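Local coordinates for protein formate dehydrogenase (Pyrobaculum aerophilum, PDB 1QP8) that binds NADPH and probably acts as an oxidoreductase of the D-2-hydroxyacid dehydrogenase family, perhaps reducing substrates such as glyoxylate or hydroxypyruvate, at residues G210-L215 / V236-N241; G219-L224 / D246-S251. All blocks are in the same frame, centred on the assembly; numbering follows the deposited sequence.

Contact 1. Residues G210-L215 / V236-N241; sequences GRAEVL and VWWGRN. With NDP (NADPH dihydro-nicotinamide-adenine-dinucleotide phosphate), chain C.
Arg211 leaves its loop pointing away from residues 236-241, and bends at chi2 and chi3 fold its long chain back between the nicotinamide riboside of NADPH and Arg240. Its CB faces the ribose hydroxyl O2D; CG and CD then pass beside the tip of Arg240, with Arg211 CD 3.2 Å from Arg240 NH2. Further out, Arg211 NE lies 3.3 Å from O2D of the cofactor. Arg211 CZ and NH2 come up against C2D of the cofactor, which covers one face of the guanidinium, and Arg211 NH1 reaches C2N of the NADPH nicotinamide ring, 3.2 Å away. Val236 CG1 sits at the edge of the same group, 4.1 Å from Arg211 NH1, while Val236 CG2 turns to the carboxamide, as suits a small branched residue with two surfaces to fill. Both loops follow parallel strands of the Rossmann-type NAD-binding domain, 205-208 and 231-234, and it is where such strands end that the dinucleotide lies. The two guanidinium planes are turned 61° apart, and Arg240 NH2 is salt-bridged to Asp62, a charge that would offset the like-charged neighbour; Glu213 OE2 adds a long salt bridge to Arg240 NE at 4.0 Å. On the side away from the cofactor, Ala212 is small enough for its CB to sit over the five-membered ring of Trp238, 3.9 Å from its centroid, a CH-pi contact. The indole N-H of Trp238 points in its ring plane to the carbonyl of Leu215, NE1 to O 3.0 Å at 155°.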
loop_
_atom_site.group_PDB
_atom_site.type_symbol
_atom_site.label_atom_id
_atom_site.label_comp_id
_atom_site.label_asym_id
_atom_site.label_seq_id
_atom_site.Cartn_x
_atom_site.Cartn_y
_atom_site.Cartn_z
ATOM N N GLY A 210 3.524 3.301 15.881
ATOM C CA GLY A 210 4.449 3.679 16.922
ATOM C C GLY A 210 3.857 3.131 18.199
ATOM O O GLY A 210 2.791 2.506 18.198
ATOM N N ARG A 211 4.529 3.379 19.313
ATOM C CA ARG A 211 4.038 2.893 20.606
ATOM C C ARG A 211 2.507 3.002 20.846
ATOM O O ARG A 211 1.883 4.031 20.609
ATOM C CB ARG A 211 4.835 3.551 21.760
ATOM C CG ARG A 211 5.792 2.593 22.463
ATOM C CD ARG A 211 6.378 1.524 21.553
ATOM N NE ARG A 211 7.700 1.857 21.026
ATOM C CZ ARG A 211 8.192 1.411 19.864
ATOM N NH1 ARG A 211 7.467 0.609 19.086
ATOM N NH2 ARG A 211 9.425 1.757 19.481
ATOM N N ALA A 212 1.917 1.902 21.307
ATOM C CA ALA A 212 0.481 1.803 21.568
ATOM C C ALA A 212 -0.039 2.708 22.691
ATOM O O ALA A 212 -1.124 3.275 22.588
ATOM C CB ALA A 212 0.116 0.341 21.883
ATOM N N GLU A 213 0.736 2.822 23.765
ATOM C CA GLU A 213 0.377 3.625 24.934
ATOM C C GLU A 213 -0.074 5.041 24.592
ATOM O O GLU A 213 -0.729 5.704 25.399
ATOM C CB GLU A 213 1.560 3.688 25.901
ATOM C CG GLU A 213 1.904 2.363 26.605
ATOM C CD GLU A 213 2.490 1.288 25.682
ATOM O OE1 GLU A 213 2.891 1.612 24.541
ATOM O OE2 GLU A 213 2.562 0.111 26.117
ATOM N N VAL A 214 0.276 5.489 23.389
ATOM C CA VAL A 214 -0.080 6.818 22.899
ATOM C C VAL A 214 -1.585 6.939 22.745
ATOM O O VAL A 214 -2.139 8.037 22.721
ATOM C CB VAL A 214 0.588 7.075 21.546
ATOM C CG1 VAL A 214 0.014 8.296 20.888
ATOM C CG2 VAL A 214 2.062 7.258 21.750
ATOM N N LEU A 215 -2.243 5.796 22.629
ATOM C CA LEU A 215 -3.689 5.750 22.491
ATOM C C LEU A 215 -4.271 5.188 23.777
ATOM O O LEU A 215 -3.739 4.231 24.338
ATOM C CB LEU A 215 -4.071 4.823 21.348
ATOM C CG LEU A 215 -3.570 5.152 19.948
ATOM C CD1 LEU A 215 -3.245 3.860 19.184
ATOM C CD2 LEU A 215 -4.631 5.960 19.227
ATOM N N VAL A 236 1.617 -2.414 16.841
ATOM C CA VAL A 236 2.107 -2.254 18.205
ATOM C C VAL A 236 0.987 -2.367 19.221
ATOM O O VAL A 236 -0.133 -1.942 18.964
ATOM C CB VAL A 236 2.794 -0.915 18.375
ATOM C CG1 VAL A 236 3.671 -0.945 19.622
ATOM C CG2 VAL A 236 3.609 -0.618 17.150
ATOM N N TRP A 237 1.280 -2.918 20.391
ATOM C CA TRP A 237 0.218 -3.103 21.356
ATOM C C TRP A 237 0.527 -2.762 22.792
ATOM O O TRP A 237 1.690 -2.737 23.194
ATOM C CB TRP A 237 -0.255 -4.547 21.276
ATOM C CG TRP A 237 -0.667 -4.892 19.913
ATOM C CD1 TRP A 237 0.138 -5.296 18.878
ATOM C CD2 TRP A 237 -1.980 -4.736 19.374
ATOM N NE1 TRP A 237 -0.604 -5.391 17.721
ATOM C CE2 TRP A 237 -1.905 -5.051 17.997
ATOM C CE3 TRP A 237 -3.214 -4.355 19.919
ATOM C CZ2 TRP A 237 -3.018 -4.993 17.160
ATOM C CZ3 TRP A 237 -4.320 -4.302 19.084
ATOM C CH2 TRP A 237 -4.212 -4.619 17.720
ATOM N N TRP A 238 -0.530 -2.511 23.566
ATOM C CA TRP A 238 -0.374 -2.183 24.979
ATOM C C TRP A 238 0.299 -3.339 25.690
ATOM O O TRP A 238 1.077 -3.137 26.613
ATOM C CB TRP A 238 -1.731 -1.886 25.608
ATOM C CG TRP A 238 -2.372 -0.705 24.973
ATOM C CD1 TRP A 238 -2.182 0.606 25.297
ATOM C CD2 TRP A 238 -3.226 -0.714 23.826
ATOM N NE1 TRP A 238 -2.860 1.414 24.421
ATOM C CE2 TRP A 238 -3.510 0.630 23.507
ATOM C CE3 TRP A 238 -3.777 -1.731 23.033
ATOM C CZ2 TRP A 238 -4.322 0.988 22.425
ATOM C CZ3 TRP A 238 -4.589 -1.375 21.952
ATOM C CH2 TRP A 238 -4.851 -0.025 21.661
ATOM N N GLY A 239 0.009 -4.555 25.244
ATOM C CA GLY A 239 0.616 -5.722 25.849
ATOM C C GLY A 239 2.117 -5.741 25.647
ATOM O O GLY A 239 2.809 -6.572 26.240
ATOM N N ARG A 240 2.616 -4.845 24.800
ATOM C CA ARG A 240 4.045 -4.739 24.541
ATOM C C ARG A 240 4.760 -6.080 24.562
ATOM O O ARG A 240 5.396 -6.423 25.558
ATOM C CB ARG A 240 4.696 -3.832 25.593
ATOM C CG ARG A 240 5.071 -2.462 25.091
ATOM C CD ARG A 240 5.820 -1.643 26.127
ATOM N NE ARG A 240 6.433 -0.474 25.494
ATOM C CZ ARG A 240 7.504 -0.527 24.703
ATOM N NH1 ARG A 240 8.097 -1.692 24.454
ATOM N NH2 ARG A 240 7.968 0.580 24.137
ATOM N N ASN A 241 4.659 -6.844 23.487
ATOM C CA ASN A 241 5.337 -8.136 23.424
ATOM C C ASN A 241 4.602 -9.326 24.051
ATOM O O ASN A 241 4.938 -10.484 23.776
ATOM C CB ASN A 241 6.735 -8.026 24.030
ATOM C CG ASN A 241 7.786 -8.588 23.122
ATOM O OD1 ASN A 241 7.764 -9.776 22.799
ATOM N ND2 ASN A 241 8.708 -7.738 22.683
HETATM P PA NDP C . 11.751 10.497 15.614
HETATM O O1A NDP C . 11.898 10.262 17.084
HETATM O O2A NDP C . 12.320 9.147 15.405
HETATM O O5B NDP C . 10.241 11.044 15.991
HETATM C C5B NDP C . 10.232 12.522 16.136
HETATM C C4B NDP C . 8.935 13.121 15.480
HETATM O O4B NDP C . 7.710 12.977 16.299
HETATM C C3B NDP C . 9.000 14.684 15.268
HETATM O O3B NDP C . 8.043 15.080 14.302
HETATM C C2B NDP C . 8.724 15.107 16.711
HETATM O O2B NDP C . 8.514 16.416 17.098
HETATM C C1B NDP C . 7.601 14.216 17.046
HETATM N N9A NDP C . 7.368 14.122 18.450
HETATM C C8A NDP C . 8.115 13.582 19.464
HETATM N N7A NDP C . 7.510 13.686 20.648
HETATM C C5A NDP C . 6.331 14.324 20.353
HETATM C C6A NDP C . 5.230 14.748 21.186
HETATM N N6A NDP C . 5.270 14.525 22.514
HETATM N N1A NDP C . 4.165 15.390 20.564
HETATM C C2A NDP C . 4.211 15.590 19.190
HETATM N N3A NDP C . 5.179 15.239 18.363
HETATM C C4A NDP C . 6.210 14.588 19.020
HETATM O O3 NDP C . 10.815 9.841 14.539
HETATM P PN NDP C . 10.241 8.419 13.954
HETATM O O1N NDP C . 9.331 8.643 12.807
HETATM O O2N NDP C . 11.346 7.473 13.592
HETATM O O5D NDP C . 9.400 7.730 15.211
HETATM C C5D NDP C . 10.150 7.011 16.219
HETATM C C4D NDP C . 9.111 6.392 17.169
HETATM O O4D NDP C . 8.308 5.436 16.435
HETATM C C3D NDP C . 9.795 5.616 18.293
HETATM O O3D NDP C . 10.054 6.504 19.369
HETATM C C2D NDP C . 8.761 4.494 18.579
HETATM O O2D NDP C . 7.837 4.873 19.610
HETATM C C1D NDP C . 8.107 4.225 17.203
HETATM N N1N NDP C . 8.706 3.009 16.472
HETATM C C2N NDP C . 7.791 1.937 16.190
HETATM C C3N NDP C . 8.329 0.813 15.517
HETATM C C7N NDP C . 7.350 -0.382 15.192
HETATM O O7N NDP C . 7.758 -1.261 14.456
HETATM N N7N NDP C . 6.111 -0.349 15.754
HETATM C C4N NDP C . 9.710 0.677 15.102
HETATM C C5N NDP C . 10.503 1.829 15.451
HETATM C C6N NDP C . 10.068 2.947 16.094
HETATM P P2B NDP C . 9.905 17.198 17.684
HETATM O O1X NDP C . 9.218 18.503 18.003
HETATM O O2X NDP C . 10.292 16.362 18.851
HETATM O O3X NDP C . 10.844 17.185 16.576
#

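Contact 2. Residues G219-L224 / D246-S251; sequences GVLRIL and DAEFFS
Helical residues 219-224 run past the short helix 247-250, the CA atoms of Leu221 and Phe249 coming to 7.2 Å, a gap that one aromatic side chain can fill. Phe249 does so: its CG is anti to its own carbonyl carbon, and the ring reaches in among three aliphatic side chains. Leu221, with CG anti to the backbone N (chi1 -151°), lays CD1 over one face of the Phe249 ring in a CH-pi contact, 3.6 Å from the centroid. Leu224 meets the ring from its edge, CD1 lying 3.8 Å from Phe249 CD2. Val220 comes up obliquely, CG1 standing 3.7 Å from Phe249 CE2. An alanine in place of Phe249 would probably cost the two helices most of this apolar contact, along with the meeting of its ring with Trp238. Glu248, exposed to solvent, brings its OE1 near Leu221 CD2, while its OE2 is salt-bridged to Arg217. Phe250 and Leu224 reach strand 255-257 beneath, and Val220 and Leu224 touch Phe232 of strand 231-234, so the pair of helices forms part of the layer over the parallel sheet that defines a Rossmann-type beta-alpha-beta domain.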
loop_
_atom_site.group_PDB
_atom_site.type_symbol
_atom_site.label_atom_id
_atom_site.label_comp_id
_atom_site.label_asym_id
_atom_site.label_seq_id
_atom_site.Cartn_x
_atom_site.Cartn_y
_atom_site.Cartn_z
ATOM N N GLY A 219 -10.344 3.671 25.036
ATOM C CA GLY A 219 -11.018 4.452 24.015
ATOM C C GLY A 219 -11.122 3.696 22.718
ATOM O O GLY A 219 -12.195 3.637 22.122
ATOM N N VAL A 220 -10.005 3.113 22.289
ATOM C CA VAL A 220 -9.947 2.338 21.047
ATOM C C VAL A 220 -11.004 1.244 21.074
ATOM O O VAL A 220 -11.820 1.101 20.159
ATOM C CB VAL A 220 -8.599 1.635 20.891
ATOM C CG1 VAL A 220 -8.435 1.168 19.456
ATOM C CG2 VAL A 220 -7.467 2.558 21.331
ATOM N N LEU A 221 -10.962 0.468 22.148
ATOM C CA LEU A 221 -11.872 -0.633 22.358
ATOM C C LEU A 221 -13.308 -0.142 22.227
ATOM O O LEU A 221 -14.136 -0.742 21.537
ATOM C CB LEU A 221 -11.624 -1.179 23.757
ATOM C CG LEU A 221 -11.874 -2.638 24.111
ATOM C CD1 LEU A 221 -11.335 -3.580 23.031
ATOM C CD2 LEU A 221 -11.182 -2.886 25.437
ATOM N N ARG A 222 -13.598 0.972 22.877
ATOM C CA ARG A 222 -14.938 1.500 22.852
ATOM C C ARG A 222 -15.417 1.916 21.484
ATOM O O ARG A 222 -16.519 1.551 21.078
ATOM C CB ARG A 222 -15.058 2.683 23.793
ATOM C CG ARG A 222 -16.283 3.504 23.514
ATOM C CD ARG A 222 -16.466 4.597 24.515
ATOM N NE ARG A 222 -17.444 5.547 24.016
ATOM C CZ ARG A 222 -18.053 6.456 24.761
ATOM N NH1 ARG A 222 -17.786 6.538 26.059
ATOM N NH2 ARG A 222 -18.934 7.279 24.200
ATOM N N ILE A 223 -14.617 2.692 20.763
ATOM C CA ILE A 223 -15.073 3.120 19.451
ATOM C C ILE A 223 -15.175 1.930 18.508
ATOM O O ILE A 223 -16.050 1.892 17.645
ATOM C CB ILE A 223 -14.165 4.197 18.825
ATOM C CG1 ILE A 223 -14.909 4.854 17.661
ATOM C CG2 ILE A 223 -12.870 3.590 18.321
ATOM C CD1 ILE A 223 -14.133 5.941 16.963
ATOM N N LEU A 224 -14.287 0.951 18.678
ATOM C CA LEU A 224 -14.325 -0.225 17.827
ATOM C C LEU A 224 -15.633 -0.944 18.029
ATOM O O LEU A 224 -16.218 -1.426 17.067
ATOM C CB LEU A 224 -13.171 -1.164 18.138
ATOM C CG LEU A 224 -11.898 -0.832 17.371
ATOM C CD1 LEU A 224 -10.724 -1.595 17.971
ATOM C CD2 LEU A 224 -12.106 -1.170 15.919
ATOM N N ASP A 246 -3.803 -8.399 24.758
ATOM C CA ASP A 246 -4.660 -7.616 23.869
ATOM C C ASP A 246 -5.507 -8.486 22.938
ATOM O O ASP A 246 -6.048 -8.015 21.933
ATOM C CB ASP A 246 -3.807 -6.659 23.041
ATOM C CG ASP A 246 -3.209 -5.536 23.878
ATOM O OD1 ASP A 246 -3.886 -5.110 24.834
ATOM O OD2 ASP A 246 -2.086 -5.061 23.574
ATOM N N ALA A 247 -5.632 -9.758 23.288
ATOM C CA ALA A 247 -6.398 -10.695 22.492
ATOM C C ALA A 247 -7.834 -10.248 22.261
ATOM O O ALA A 247 -8.439 -10.586 21.242
ATOM C CB ALA A 247 -6.386 -12.034 23.160
ATOM N N GLU A 248 -8.403 -9.502 23.197
ATOM C CA GLU A 248 -9.770 -9.059 23.000
ATOM C C GLU A 248 -9.899 -8.143 21.793
ATOM O O GLU A 248 -11.002 -7.908 21.302
ATOM C CB GLU A 248 -10.300 -8.348 24.233
ATOM C CG GLU A 248 -9.460 -7.210 24.732
ATOM C CD GLU A 248 -9.950 -6.739 26.085
ATOM O OE1 GLU A 248 -11.065 -6.178 26.156
ATOM O OE2 GLU A 248 -9.232 -6.951 27.084
ATOM N N PHE A 249 -8.777 -7.614 21.311
ATOM C CA PHE A 249 -8.825 -6.751 20.146
ATOM C C PHE A 249 -8.813 -7.614 18.901
ATOM O O PHE A 249 -9.582 -7.390 17.965
ATOM C CB PHE A 249 -7.626 -5.798 20.102
ATOM C CG PHE A 249 -7.817 -4.525 20.901
ATOM C CD1 PHE A 249 -7.491 -4.471 22.252
ATOM C CD2 PHE A 249 -8.349 -3.390 20.301
ATOM C CE1 PHE A 249 -7.697 -3.308 22.986
ATOM C CE2 PHE A 249 -8.556 -2.226 21.031
ATOM C CZ PHE A 249 -8.231 -2.188 22.373
ATOM N N PHE A 250 -7.949 -8.621 18.910
ATOM C CA PHE A 250 -7.798 -9.509 17.768
ATOM C C PHE A 250 -9.074 -10.262 17.375
ATOM O O PHE A 250 -9.228 -10.685 16.223
ATOM C CB PHE A 250 -6.658 -10.489 18.048
ATOM C CG PHE A 250 -5.420 -9.825 18.597
ATOM C CD1 PHE A 250 -4.610 -10.484 19.522
ATOM C CD2 PHE A 250 -5.105 -8.512 18.247
ATOM C CE1 PHE A 250 -3.519 -9.844 20.095
ATOM C CE2 PHE A 250 -4.021 -7.870 18.815
ATOM C CZ PHE A 250 -3.220 -8.533 19.748
ATOM N N SER A 251 -9.997 -10.417 18.317
ATOM C CA SER A 251 -11.234 -11.129 18.025
ATOM C C SER A 251 -12.308 -10.184 17.498
ATOM O O SER A 251 -13.444 -10.606 17.217
ATOM C CB SER A 251 -11.754 -11.822 19.273
ATOM O OG SER A 251 -12.060 -10.850 20.249
#

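Overall arrangement
The segments alternate along the chain, 210-215, 219-224, 236-241, 246-251, so that each loop of contact 1 is followed by a helical segment of contact 2. Strand 205-208, helix 217-226 and strand 231-234 form one beta-alpha-beta unit, and helix 247-250 leads on to strand 255-257, the three strands being neighbours in the parallel sheet. The contact centres lie about 13 Å apart, contact 1 beside NADPH and contact 2 away from it. They meet directly: Asp246 OD2 probably accepts a hydrogen bond from Gly239 N, and the rings of Trp237 and Phe250 pack edge-to-face. The loops beside the cofactor and the helices behind them are thus joined through residues 236-241 and the start of helix 247-250.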